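Local coordinates for protein 2'-5' RNA Ligase (Thermus thermophilus, PDB 1IUH) that belongs to the LigT-like phosphoesterase family of the 2H clan, compact alpha/beta proteins in which helices pack against curved antiparallel sheet, at residues 54-59 and 111-116; 96-101 and 150-155; 22-27 and 87-92; 15-20 and 36-41. All coordinates share one frame; numbering follows the deposited sequence.

Contact 1: 54-59 and 111-116; sequences PDYLAL and ELLGEE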
loop_
_atom_site.group_PDB
_atom_site.type_symbol
_atom_site.label_atom_id
_atom_site.label_comp_id
_atom_site.label_asym_id
_atom_site.label_seq_id
_atom_site.Cartn_x
_atom_site.Cartn_y
_atom_site.Cartn_z
ATOM N N PRO A 54 12.725 -14.058 8.202
ATOM C CA PRO A 54 13.989 -13.997 7.467
ATOM C C PRO A 54 13.795 -14.047 5.956
ATOM O O PRO A 54 14.519 -13.373 5.202
ATOM C CB PRO A 54 14.747 -15.240 7.972
ATOM C CG PRO A 54 14.173 -15.452 9.313
ATOM C CD PRO A 54 12.708 -15.200 9.133
ATOM N N ASP A 55 12.880 -14.909 5.526
ATOM C CA ASP A 55 12.559 -15.088 4.106
ATOM C C ASP A 55 11.915 -13.847 3.568
ATOM O O ASP A 55 12.297 -13.368 2.523
ATOM C CB ASP A 55 11.641 -16.296 3.915
ATOM C CG ASP A 55 12.304 -17.589 4.339
ATOM O OD1 ASP A 55 13.337 -17.910 3.726
ATOM O OD2 ASP A 55 11.839 -18.262 5.273
ATOM N N TYR A 56 10.945 -13.291 4.259
ATOM C CA TYR A 56 10.420 -12.030 3.751
ATOM C C TYR A 56 11.502 -10.899 3.746
ATOM O O TYR A 56 11.543 -10.046 2.848
ATOM C CB TYR A 56 9.183 -11.654 4.554
ATOM C CG TYR A 56 8.109 -12.725 4.350
ATOM C CD1 TYR A 56 7.500 -13.369 5.449
ATOM C CD2 TYR A 56 7.728 -13.095 3.062
ATOM C CE1 TYR A 56 6.561 -14.331 5.271
ATOM C CE2 TYR A 56 6.794 -14.046 2.859
ATOM C CZ TYR A 56 6.193 -14.682 3.952
ATOM O OH TYR A 56 5.212 -15.643 3.736
ATOM N N LEU A 57 12.395 -10.922 4.729
ATOM C CA LEU A 57 13.494 -9.955 4.814
ATOM C C LEU A 57 14.448 -10.152 3.664
ATOM O O LEU A 57 14.837 -9.174 2.987
ATOM C CB LEU A 57 14.255 -10.083 6.160
ATOM C CG LEU A 57 13.438 -9.556 7.370
ATOM C CD1 LEU A 57 14.120 -9.880 8.711
ATOM C CD2 LEU A 57 13.220 -8.022 7.258
ATOM N N ALA A 58 14.804 -11.402 3.399
ATOM C CA ALA A 58 15.754 -11.670 2.333
ATOM C C ALA A 58 15.149 -11.308 0.949
ATOM O O ALA A 58 15.802 -10.730 0.038
ATOM C CB ALA A 58 16.178 -13.129 2.417
ATOM N N LEU A 59 13.873 -11.634 0.816
ATOM C CA LEU A 59 13.173 -11.318 -0.375
ATOM C C LEU A 59 13.233 -9.808 -0.594
ATOM O O LEU A 59 13.482 -9.338 -1.717
ATOM C CB LEU A 59 11.759 -11.791 -0.267
ATOM C CG LEU A 59 10.915 -11.524 -1.519
ATOM C CD1 LEU A 59 11.690 -11.883 -2.787
ATOM C CD2 LEU A 59 9.659 -12.355 -1.435
ATOM N N GLU A 111 7.817 -19.052 -4.621
ATOM C CA GLU A 111 8.944 -19.965 -4.467
ATOM C C GLU A 111 8.947 -20.485 -3.058
ATOM O O GLU A 111 9.118 -21.677 -2.800
ATOM C CB GLU A 111 10.269 -19.245 -4.709
ATOM C CG GLU A 111 11.432 -20.019 -4.187
ATOM C CD GLU A 111 12.733 -19.838 -5.009
ATOM O OE1 GLU A 111 12.677 -20.038 -6.253
ATOM O OE2 GLU A 111 13.807 -19.526 -4.418
ATOM N N LEU A 112 8.705 -19.602 -2.115
ATOM C CA LEU A 112 8.769 -20.034 -0.744
ATOM C C LEU A 112 7.558 -20.770 -0.244
ATOM O O LEU A 112 7.646 -21.585 0.648
ATOM C CB LEU A 112 8.987 -18.830 0.151
ATOM C CG LEU A 112 8.802 -19.196 1.621
ATOM C CD1 LEU A 112 10.186 -19.353 2.276
ATOM C CD2 LEU A 112 7.999 -18.129 2.301
ATOM N N LEU A 113 6.392 -20.481 -0.782
ATOM C CA LEU A 113 5.245 -21.150 -0.234
ATOM C C LEU A 113 4.626 -22.212 -1.133
ATOM O O LEU A 113 3.965 -23.124 -0.643
ATOM C CB LEU A 113 4.219 -20.111 0.115
ATOM C CG LEU A 113 4.068 -19.578 1.542
ATOM C CD1 LEU A 113 5.342 -19.528 2.230
ATOM C CD2 LEU A 113 3.352 -18.202 1.513
ATOM N N GLY A 114 4.894 -22.125 -2.431
ATOM C CA GLY A 114 4.277 -23.023 -3.361
ATOM C C GLY A 114 2.766 -22.797 -3.241
ATOM O O GLY A 114 2.257 -21.719 -2.954
ATOM N N GLU A 115 2.044 -23.862 -3.447
ATOM C CA GLU A 115 0.628 -23.906 -3.365
ATOM C C GLU A 115 0.040 -23.124 -2.183
ATOM O O GLU A 115 -1.029 -22.515 -2.288
ATOM C CB GLU A 115 0.318 -25.397 -3.350
ATOM C CG GLU A 115 -0.976 -25.827 -2.808
ATOM C CD GLU A 115 -1.002 -25.886 -1.313
ATOM O OE1 GLU A 115 -1.949 -25.336 -0.768
ATOM O OE2 GLU A 115 -0.125 -26.482 -0.675
ATOM N N GLU A 116 0.719 -23.105 -1.048
ATOM C CA GLU A 116 0.196 -22.381 0.125
ATOM C C GLU A 116 -0.009 -20.864 -0.111
ATOM O O GLU A 116 -0.769 -20.235 0.571
ATOM C CB GLU A 116 1.144 -22.535 1.294
ATOM C CG GLU A 116 1.241 -23.934 1.933
ATOM C CD GLU A 116 2.460 -24.013 2.891
ATOM O OE1 GLU A 116 2.310 -23.523 4.057
ATOM O OE2 GLU A 116 3.562 -24.513 2.463
#
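Leu112 meets Asp55 at the tightest point of this helix-helix contact, and does so with a single methyl. CD1 of Leu112 stands almost straight above the flat carboxylate of Asp55, 3.4 Å from CG, while OD2 of Asp55 lies 3.6 Å from the same methyl. CB of Asp55 comes to 3.8 Å from Leu112 CD1, so the whole short side chain leans on one carbon. The two side chains cross at about a right angle. With CG anti to its own N (chi1 169°), Leu112 carries CD1 across toward Asp55. Both residues are partly exposed: the closest packing is on the side nearer solvent.

The buried side is looser. Tyr56 reaches across with the far end of its ring, and its OH faces both leucines from one side, 4.0 Å from Leu112 CD2 and 3.9 Å from Leu113 CD2. Neither leucine offers it a polar partner; the hydroxyl is hydrogen-bonded instead to OE1 of Glu52, the residue just ahead of helix 53-66. Just past Leu113, the positive phi of Gly114 takes the chain out of helix 96-113.

Helix 53-66 thus lies beside the C-terminal end of helix 96-113, with Tyr56 also touching Val109 of that helix. Beneath the pair runs the sheet, where Tyr56 rests on Leu3 of strand 2-8 and on Leu159 of strand 150-164.

Contact 2: 96-101 and 150-155; sequences EGFLRL and LEWPVE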
loop_
_atom_site.group_PDB
_atom_site.type_symbol
_atom_site.label_atom_id
_atom_site.label_comp_id
_atom_site.label_asym_id
_atom_site.label_seq_id
_atom_site.Cartn_x
_atom_site.Cartn_y
_atom_site.Cartn_z
ATOM N N GLU A 96 5.344 1.799 -13.696
ATOM C CA GLU A 96 5.789 0.442 -13.991
ATOM C C GLU A 96 6.459 -0.212 -12.755
ATOM O O GLU A 96 6.265 -1.418 -12.455
ATOM C CB GLU A 96 6.827 0.512 -15.083
ATOM C CG GLU A 96 6.357 -0.081 -16.370
ATOM C CD GLU A 96 6.000 -1.535 -16.228
ATOM O OE1 GLU A 96 4.769 -1.856 -16.267
ATOM O OE2 GLU A 96 6.961 -2.341 -16.067
ATOM N N GLY A 97 7.271 0.615 -12.089
ATOM C CA GLY A 97 8.015 0.205 -10.921
ATOM C C GLY A 97 7.171 -0.455 -9.847
ATOM O O GLY A 97 7.666 -1.428 -9.251
ATOM N N PHE A 98 5.950 0.052 -9.589
ATOM C CA PHE A 98 5.103 -0.574 -8.588
ATOM C C PHE A 98 4.755 -1.958 -9.051
ATOM O O PHE A 98 4.765 -2.902 -8.259
ATOM C CB PHE A 98 3.774 0.162 -8.345
ATOM C CG PHE A 98 3.928 1.524 -7.774
ATOM C CD1 PHE A 98 3.262 2.608 -8.368
ATOM C CD2 PHE A 98 4.774 1.752 -6.652
ATOM C CE1 PHE A 98 3.432 3.915 -7.855
ATOM C CE2 PHE A 98 4.955 3.063 -6.129
ATOM C CZ PHE A 98 4.278 4.157 -6.731
ATOM N N LEU A 99 4.439 -2.090 -10.330
ATOM C CA LEU A 99 4.041 -3.394 -10.831
ATOM C C LEU A 99 5.233 -4.318 -10.788
ATOM O O LEU A 99 5.083 -5.457 -10.382
ATOM C CB LEU A 99 3.471 -3.315 -12.259
ATOM C CG LEU A 99 2.263 -2.453 -12.747
ATOM C CD1 LEU A 99 1.376 -1.901 -11.624
ATOM C CD2 LEU A 99 2.790 -1.278 -13.577
ATOM N N ARG A 100 6.413 -3.841 -11.177
ATOM C CA ARG A 100 7.625 -4.694 -11.135
ATOM C C ARG A 100 7.925 -5.181 -9.682
ATOM O O ARG A 100 8.156 -6.378 -9.428
ATOM C CB ARG A 100 8.859 -3.979 -11.751
ATOM C CG ARG A 100 8.779 -3.743 -13.269
ATOM C CD ARG A 100 9.931 -2.900 -13.793
ATOM N NE ARG A 100 11.231 -3.558 -13.673
ATOM C CZ ARG A 100 11.695 -4.544 -14.470
ATOM N NH1 ARG A 100 10.994 -5.012 -15.499
ATOM N NH2 ARG A 100 12.850 -5.137 -14.201
ATOM N N LEU A 101 7.879 -4.289 -8.713
ATOM C CA LEU A 101 8.093 -4.775 -7.342
ATOM C C LEU A 101 6.977 -5.747 -6.891
ATOM O O LEU A 101 7.230 -6.730 -6.210
ATOM C CB LEU A 101 8.196 -3.606 -6.347
ATOM C CG LEU A 101 9.427 -2.714 -6.525
ATOM C CD1 LEU A 101 9.366 -1.552 -5.486
ATOM C CD2 LEU A 101 10.699 -3.547 -6.390
ATOM N N LEU A 150 0.923 14.797 -9.559
ATOM C CA LEU A 150 2.082 15.080 -8.730
ATOM C C LEU A 150 3.088 13.923 -8.880
ATOM O O LEU A 150 2.761 12.795 -8.553
ATOM C CB LEU A 150 1.659 15.238 -7.271
ATOM C CG LEU A 150 2.797 15.096 -6.244
ATOM C CD1 LEU A 150 3.888 16.133 -6.542
ATOM C CD2 LEU A 150 2.286 15.226 -4.813
ATOM N N GLU A 151 4.306 14.221 -9.341
ATOM C CA GLU A 151 5.338 13.201 -9.548
ATOM C C GLU A 151 6.265 13.186 -8.350
ATOM O O GLU A 151 6.513 14.193 -7.738
ATOM C CB GLU A 151 6.154 13.475 -10.841
ATOM C CG GLU A 151 6.961 12.267 -11.348
ATOM C CD GLU A 151 7.931 12.545 -12.559
ATOM O OE1 GLU A 151 7.498 12.837 -13.695
ATOM O OE2 GLU A 151 9.160 12.459 -12.365
ATOM N N TRP A 152 6.747 12.029 -7.979
ATOM C CA TRP A 152 7.688 11.986 -6.888
ATOM C C TRP A 152 8.608 10.793 -7.127
ATOM O O TRP A 152 8.267 9.878 -7.883
ATOM C CB TRP A 152 6.952 11.894 -5.553
ATOM C CG TRP A 152 6.690 10.530 -5.061
ATOM C CD1 TRP A 152 7.439 9.839 -4.152
ATOM C CD2 TRP A 152 5.499 9.757 -5.261
ATOM N NE1 TRP A 152 6.782 8.720 -3.757
ATOM C CE2 TRP A 152 5.592 8.631 -4.410
ATOM C CE3 TRP A 152 4.359 9.912 -6.071
ATOM C CZ2 TRP A 152 4.590 7.657 -4.330
ATOM C CZ3 TRP A 152 3.361 8.959 -6.004
ATOM C CH2 TRP A 152 3.472 7.840 -5.139
ATOM N N PRO A 153 9.786 10.794 -6.505
ATOM C CA PRO A 153 10.811 9.732 -6.604
ATOM C C PRO A 153 10.587 8.576 -5.650
ATOM O O PRO A 153 10.649 8.791 -4.456
ATOM C CB PRO A 153 12.131 10.475 -6.218
ATOM C CG PRO A 153 11.821 11.942 -6.521
ATOM C CD PRO A 153 10.382 12.036 -5.974
ATOM N N VAL A 154 10.364 7.354 -6.121
ATOM C CA VAL A 154 10.214 6.202 -5.175
ATOM C C VAL A 154 11.592 5.580 -5.026
ATOM O O VAL A 154 12.126 5.060 -5.999
ATOM C CB VAL A 154 9.227 5.119 -5.703
ATOM C CG1 VAL A 154 9.149 3.981 -4.744
ATOM C CG2 VAL A 154 7.827 5.729 -5.928
ATOM N N GLU A 155 12.155 5.650 -3.815
ATOM C CA GLU A 155 13.501 5.161 -3.493
ATOM C C GLU A 155 13.590 3.885 -2.705
ATOM O O GLU A 155 14.693 3.392 -2.453
ATOM C CB GLU A 155 14.240 6.190 -2.696
ATOM C CG GLU A 155 13.780 7.520 -3.015
ATOM C CD GLU A 155 14.805 8.289 -3.766
ATOM O OE1 GLU A 155 15.508 7.646 -4.597
ATOM O OE2 GLU A 155 14.892 9.533 -3.521
#
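Phe98 and Trp152 supply the aromatic part of this contact, touching through the outermost carbons of their rings. CZ of Phe98 is 4.1 Å from CH2 of Trp152, which arrives at the edge of the phenyl ring, close to its plane. The two side chains cross at about a right angle. From its place on the first turn of the helix, Phe98 turns CG anti to the carbonyl carbon (chi1 -65°), and the end of the ring comes nearer to the strand than its CB bond alone would suggest. A second aromatic partner is Phe70, whose ring meets that of Phe98 edge-to-face.

This is a helix lying on a beta sheet: helix 96-113 begins here, and strand 150-164 is one of the antiparallel strands beneath it, hydrogen-bonded through its backbone to strand 70-80. Ala72 of that neighbouring strand touches Phe98, Trp152 and Val154 alike.

The aliphatic part belongs to Val154. Its CG2 methyl lies 3.9 Å from CE2 of Phe98 and 4.0 Å from CZ of Phe98. The same methyl also stands 3.6 Å above the plane of the Trp152 ring, displaced toward the rim, so one carbon is shared by both aromatic groups. All three residues are buried. Polar contacts lie farther out, where Arg100 forms a salt bridge with Glu67 on the far side of the helix turn.

Contact 3: 22-27 and 87-92; sequences TKVRPF and RVWFAK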
loop_
_atom_site.group_PDB
_atom_site.type_symbol
_atom_site.label_atom_id
_atom_site.label_comp_id
_atom_site.label_asym_id
_atom_site.label_seq_id
_atom_site.Cartn_x
_atom_site.Cartn_y
_atom_site.Cartn_z
ATOM N N THR A 22 -9.349 16.271 3.296
ATOM C CA THR A 22 -10.075 17.408 3.752
ATOM C C THR A 22 -11.513 17.400 3.262
ATOM O O THR A 22 -12.429 17.789 4.012
ATOM C CB THR A 22 -9.284 18.667 3.308
ATOM O OG1 THR A 22 -8.370 19.027 4.360
ATOM C CG2 THR A 22 -10.195 19.811 2.953
ATOM N N LYS A 23 -11.724 16.917 2.033
ATOM C CA LYS A 23 -13.078 16.944 1.459
ATOM C C LYS A 23 -13.996 16.000 2.202
ATOM O O LYS A 23 -15.197 15.964 1.967
ATOM C CB LYS A 23 -13.084 16.521 -0.026
ATOM C CG LYS A 23 -11.763 16.702 -0.822
ATOM C CD LYS A 23 -11.786 17.845 -1.864
ATOM C CE LYS A 23 -11.284 19.194 -1.251
ATOM N NZ LYS A 23 -11.596 20.432 -2.069
ATOM N N VAL A 24 -13.450 15.288 3.160
ATOM C CA VAL A 24 -14.244 14.274 3.768
ATOM C C VAL A 24 -14.535 14.443 5.259
ATOM O O VAL A 24 -15.256 13.631 5.869
ATOM C CB VAL A 24 -13.516 12.935 3.393
ATOM C CG1 VAL A 24 -13.035 12.252 4.593
ATOM C CG2 VAL A 24 -14.381 12.089 2.443
ATOM N N ARG A 25 -13.995 15.507 5.839
ATOM C CA ARG A 25 -14.205 15.799 7.253
ATOM C C ARG A 25 -15.689 16.126 7.632
ATOM O O ARG A 25 -16.121 15.914 8.767
ATOM C CB ARG A 25 -13.301 16.967 7.654
ATOM C CG ARG A 25 -13.673 17.637 8.969
ATOM C CD ARG A 25 -12.798 18.856 9.185
ATOM N NE ARG A 25 -11.399 18.434 9.264
ATOM C CZ ARG A 25 -10.516 18.954 10.112
ATOM N NH1 ARG A 25 -10.914 19.937 10.925
ATOM N NH2 ARG A 25 -9.281 18.437 10.210
ATOM N N PRO A 26 -16.448 16.719 6.703
ATOM C CA PRO A 26 -17.846 17.044 6.981
ATOM C C PRO A 26 -18.640 15.724 7.143
ATOM O O PRO A 26 -19.771 15.705 7.697
ATOM C CB PRO A 26 -18.285 17.780 5.722
ATOM C CG PRO A 26 -17.005 18.311 5.131
ATOM C CD PRO A 26 -16.020 17.239 5.389
ATOM N N PHE A 27 -18.063 14.606 6.671
ATOM C CA PHE A 27 -18.785 13.351 6.760
ATOM C C PHE A 27 -18.296 12.357 7.764
ATOM O O PHE A 27 -17.393 11.585 7.486
ATOM C CB PHE A 27 -18.810 12.731 5.412
ATOM C CG PHE A 27 -19.251 13.659 4.368
ATOM C CD1 PHE A 27 -18.349 14.164 3.445
ATOM C CD2 PHE A 27 -20.574 14.105 4.349
ATOM C CE1 PHE A 27 -18.744 15.114 2.513
ATOM C CE2 PHE A 27 -20.973 15.047 3.433
ATOM C CZ PHE A 27 -20.048 15.552 2.518
ATOM N N ARG A 87 -16.611 1.214 0.239
ATOM C CA ARG A 87 -15.931 0.613 1.381
ATOM C C ARG A 87 -14.723 1.517 1.628
ATOM O O ARG A 87 -14.410 1.866 2.766
ATOM C CB ARG A 87 -15.441 -0.786 0.997
ATOM C CG ARG A 87 -14.779 -1.675 2.107
ATOM C CD ARG A 87 -13.948 -2.933 1.458
ATOM N NE ARG A 87 -12.500 -2.971 1.826
ATOM C CZ ARG A 87 -11.565 -3.787 1.322
ATOM N NH1 ARG A 87 -11.877 -4.670 0.390
ATOM N NH2 ARG A 87 -10.319 -3.741 1.775
ATOM N N VAL A 88 -14.101 1.966 0.545
ATOM C CA VAL A 88 -12.882 2.729 0.654
ATOM C C VAL A 88 -12.702 3.903 -0.272
ATOM O O VAL A 88 -13.168 3.908 -1.395
ATOM C CB VAL A 88 -11.658 1.764 0.432
ATOM C CG1 VAL A 88 -10.336 2.498 0.582
ATOM C CG2 VAL A 88 -11.687 0.687 1.442
ATOM N N TRP A 89 -11.981 4.903 0.187
ATOM C CA TRP A 89 -11.718 6.025 -0.682
ATOM C C TRP A 89 -10.194 6.037 -0.827
ATOM O O TRP A 89 -9.491 6.126 0.190
ATOM C CB TRP A 89 -12.188 7.336 -0.070
ATOM C CG TRP A 89 -12.002 8.486 -1.031
ATOM C CD1 TRP A 89 -12.248 8.471 -2.381
ATOM C CD2 TRP A 89 -11.647 9.824 -0.709
ATOM N NE1 TRP A 89 -12.080 9.717 -2.907
ATOM C CE2 TRP A 89 -11.710 10.572 -1.906
ATOM C CE3 TRP A 89 -11.282 10.477 0.481
ATOM C CZ2 TRP A 89 -11.422 11.967 -1.956
ATOM C CZ3 TRP A 89 -10.993 11.878 0.428
ATOM C CH2 TRP A 89 -11.074 12.592 -0.788
ATOM N N PHE A 90 -9.694 5.985 -2.073
ATOM C CA PHE A 90 -8.263 5.945 -2.333
ATOM C C PHE A 90 -7.782 6.799 -3.464
ATOM O O PHE A 90 -8.521 7.212 -4.335
ATOM C CB PHE A 90 -7.809 4.496 -2.635
ATOM C CG PHE A 90 -8.501 3.879 -3.860
ATOM C CD1 PHE A 90 -8.125 4.234 -5.149
ATOM C CD2 PHE A 90 -9.616 3.051 -3.708
ATOM C CE1 PHE A 90 -8.836 3.792 -6.241
ATOM C CE2 PHE A 90 -10.344 2.605 -4.822
ATOM C CZ PHE A 90 -9.965 2.964 -6.062
ATOM N N ALA A 91 -6.486 7.024 -3.467
ATOM C CA ALA A 91 -5.912 7.770 -4.548
ATOM C C ALA A 91 -5.255 6.747 -5.511
ATOM O O ALA A 91 -4.699 5.749 -5.052
ATOM C CB ALA A 91 -4.874 8.735 -3.997
ATOM N N LYS A 92 -5.327 6.989 -6.830
ATOM C CA LYS A 92 -4.658 6.122 -7.804
ATOM C C LYS A 92 -3.243 6.703 -8.037
ATOM O O LYS A 92 -3.050 7.912 -8.182
ATOM C CB LYS A 92 -5.432 6.008 -9.154
ATOM C CG LYS A 92 -6.908 5.439 -9.105
ATOM C CD LYS A 92 -7.423 4.853 -10.470
ATOM C CE LYS A 92 -8.833 5.406 -10.983
ATOM N NZ LYS A 92 -10.138 4.682 -10.628
#
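Trp89 projects from its strand straight at the loop, and Val24 comes from the other side to meet it. The indole owes its reach to a first torsion that sets CG anti to the backbone N (chi1 -176°), which carries the six-membered ring outward as the leading part. Val24 and Trp89 slide past each other, pointing in opposite directions. CG2 of Val24 approaches the six-membered ring obliquely, 3.9 Å from CZ3 of Trp89 and 4.0 Å from CE3 of Trp89. The valine's CB is nearly as close, at 4.0 Å from Trp89 CZ3, so the branch and its root both bear on the same corner of the ring.

Lys23 makes a lighter contact beside it. Its CG lies 4.2 Å from CH2 of Trp89; beyond that point the chain bends at its second and third torsions and leads the ammonium end away. What the lysine brings to the buried indole is the aliphatic start of its chain. Trp30 of strand 30-32 touches both Val24 and Trp89, and Tyr79 on the adjoining strand stacks its ring on the indole.

The valine itself opens a type I beta turn, Val24 to Phe27, closed by Phe27 N bonding to Val24 O at 3.1 Å. On the other segment the entry to strand 88-94 is marked by a classic beta bulge, in which Arg87 and Val88 both face Phe80. The arrangement as a whole is a connecting loop packed onto an antiparallel sheet: a tryptophan of strand 88-94 receives the link between helix 11-21 and strand 30-32.

Contact 4: 15-20 and 36-41; sequences AALVEA and HQLHLT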
loop_
_atom_site.group_PDB
_atom_site.type_symbol
_atom_site.label_atom_id
_atom_site.label_comp_id
_atom_site.label_asym_id
_atom_site.label_seq_id
_atom_site.Cartn_x
_atom_site.Cartn_y
_atom_site.Cartn_z
ATOM N N ALA A 15 1.254 15.519 2.081
ATOM C CA ALA A 15 0.474 16.732 2.203
ATOM C C ALA A 15 -0.628 16.901 1.146
ATOM O O ALA A 15 -1.694 17.422 1.418
ATOM C CB ALA A 15 1.409 17.917 2.172
ATOM N N ALA A 16 -0.368 16.474 -0.078
ATOM C CA ALA A 16 -1.362 16.623 -1.130
ATOM C C ALA A 16 -2.560 15.753 -0.840
ATOM O O ALA A 16 -3.695 16.112 -1.136
ATOM C CB ALA A 16 -0.766 16.222 -2.471
ATOM N N LEU A 17 -2.260 14.589 -0.289
ATOM C CA LEU A 17 -3.226 13.584 0.086
ATOM C C LEU A 17 -3.990 14.008 1.364
ATOM O O LEU A 17 -5.176 13.703 1.552
ATOM C CB LEU A 17 -2.448 12.273 0.323
ATOM C CG LEU A 17 -2.447 11.075 -0.650
ATOM C CD1 LEU A 17 -2.771 11.502 -2.041
ATOM C CD2 LEU A 17 -1.083 10.324 -0.540
ATOM N N VAL A 18 -3.286 14.670 2.273
ATOM C CA VAL A 18 -3.923 15.135 3.475
ATOM C C VAL A 18 -4.847 16.293 3.128
ATOM O O VAL A 18 -5.839 16.511 3.785
ATOM C CB VAL A 18 -2.922 15.580 4.431
ATOM C CG1 VAL A 18 -3.558 16.403 5.477
ATOM C CG2 VAL A 18 -2.302 14.376 5.053
ATOM N N GLU A 19 -4.540 17.037 2.076
ATOM C CA GLU A 19 -5.413 18.100 1.703
ATOM C C GLU A 19 -6.649 17.466 1.041
ATOM O O GLU A 19 -7.766 17.977 1.133
ATOM C CB GLU A 19 -4.654 19.082 0.812
ATOM C CG GLU A 19 -3.615 19.946 1.664
ATOM C CD GLU A 19 -2.431 20.568 0.862
ATOM O OE1 GLU A 19 -2.641 21.348 -0.078
ATOM O OE2 GLU A 19 -1.268 20.281 1.183
ATOM N N ALA A 20 -6.458 16.319 0.420
ATOM C CA ALA A 20 -7.524 15.592 -0.235
ATOM C C ALA A 20 -8.494 15.131 0.819
ATOM O O ALA A 20 -9.697 15.340 0.691
ATOM C CB ALA A 20 -6.965 14.403 -0.913
ATOM N N HIS A 36 0.710 9.620 8.773
ATOM C CA HIS A 36 1.888 8.803 8.848
ATOM C C HIS A 36 1.611 7.316 8.507
ATOM O O HIS A 36 2.540 6.510 8.424
ATOM C CB HIS A 36 2.532 9.009 10.217
ATOM C CG HIS A 36 3.088 10.394 10.414
ATOM N ND1 HIS A 36 3.415 10.902 11.657
ATOM C CD2 HIS A 36 3.419 11.355 9.516
ATOM C CE1 HIS A 36 3.927 12.113 11.511
ATOM N NE2 HIS A 36 3.941 12.411 10.221
ATOM N N GLN A 37 0.350 6.934 8.311
ATOM C CA GLN A 37 0.064 5.550 7.892
ATOM C C GLN A 37 -0.276 5.535 6.390
ATOM O O GLN A 37 -0.438 4.467 5.788
ATOM C CB GLN A 37 -1.115 4.918 8.644
ATOM C CG GLN A 37 -0.922 4.850 10.145
ATOM C CD GLN A 37 -1.886 3.865 10.821
ATOM O OE1 GLN A 37 -3.088 3.826 10.547
ATOM N NE2 GLN A 37 -1.354 3.087 11.702
ATOM N N LEU A 38 -0.403 6.720 5.784
ATOM C CA LEU A 38 -0.744 6.743 4.374
ATOM C C LEU A 38 0.334 5.920 3.654
ATOM O O LEU A 38 1.511 6.030 3.956
ATOM C CB LEU A 38 -0.853 8.180 3.887
ATOM C CG LEU A 38 -2.157 8.983 4.177
ATOM C CD1 LEU A 38 -1.875 10.432 3.681
ATOM C CD2 LEU A 38 -3.459 8.453 3.466
ATOM N N HIS A 39 -0.071 5.053 2.729
ATOM C CA HIS A 39 0.906 4.186 2.049
ATOM C C HIS A 39 0.309 3.390 0.865
ATOM O O HIS A 39 -0.906 3.189 0.777
ATOM C CB HIS A 39 1.426 3.180 3.069
ATOM C CG HIS A 39 0.441 2.092 3.350
ATOM N ND1 HIS A 39 -0.606 2.253 4.235
ATOM C CD2 HIS A 39 0.295 0.853 2.806
ATOM C CE1 HIS A 39 -1.353 1.154 4.227
ATOM N NE2 HIS A 39 -0.831 0.294 3.367
ATOM N N LEU A 40 1.167 2.882 0.004
ATOM C CA LEU A 40 0.707 2.056 -1.135
ATOM C C LEU A 40 1.224 0.646 -0.886
ATOM O O LEU A 40 2.447 0.430 -0.817
ATOM C CB LEU A 40 1.296 2.561 -2.462
ATOM C CG LEU A 40 0.811 1.874 -3.735
ATOM C CD1 LEU A 40 0.750 2.883 -4.960
ATOM C CD2 LEU A 40 1.782 0.713 -4.016
ATOM N N THR A 41 0.325 -0.311 -0.748
ATOM C CA THR A 41 0.743 -1.700 -0.509
ATOM C C THR A 41 1.194 -2.457 -1.762
ATOM O O THR A 41 0.535 -2.439 -2.756
ATOM C CB THR A 41 -0.401 -2.478 0.162
ATOM O OG1 THR A 41 -0.728 -1.830 1.415
ATOM C CG2 THR A 41 -0.001 -3.934 0.389
#
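Leu38 reaches the helix because its first torsion puts CG anti to the carbonyl carbon (chi1 -80°) and its second continues outward (174°), leaving CD1 as the carbon farthest from the backbone. That one methyl makes the contact, in a helix-on-sheet arrangement: helix 11-21 is laid against the residue that leads into strand 39-47. There the sequence His39-Leu40-Thr41 is consistent with one of the two His-x-Thr/Ser motifs whose pair of histidines gives the 2H clan its name.

CD1 of Leu38 packs 3.9 Å from CB of Leu17, close against the root of that side chain. The rest of Leu17 goes on to Ile131 and Leu133 of strand 130-136 and to Ala91 of strand 88-94, binding the helix to more of the sheet. Val18 closes in from the next position along the helix, with CG2 at 4.2 Å from Leu38 CD1. The side chains of Val18 and Leu38 cross at about a right angle, and the valine is partly exposed where the two leucines are buried.

Leu38 faces the helix, while His39 points its CB away from it, and the histidine side chain touches Phe4, Ala6 and Phe8 of strand 2-8. Its imidazole is steadied by the backbone just before it: ND1 of His39 donates to O of Gln37 at 2.7 Å, with an N-H...O angle of 159° and the carbonyl oxygen close to the ring plane.

Contacts 2, 3 and 4 all reach the one curved antiparallel sheet, while contact 1 joins two helices that lie against it. Contact 4 (15-20 with 36-41) closes first along the chain and interlocks with contact 3, whose centre is about 11 Å away; they touch where Trp89 packs on Ala20. Contacts 2 and 4, with centres about 15 Å apart, meet where Phe98 packs on Leu40. Contact 1 shares helix 96-113 with contact 2 but lies toward its other end, about 23 Å away between centres, and about 35 Å from contact 3. Contacts 1 and 3 thus mark opposite sides of the chain's centre, with contacts 2 and 4 nearer the middle.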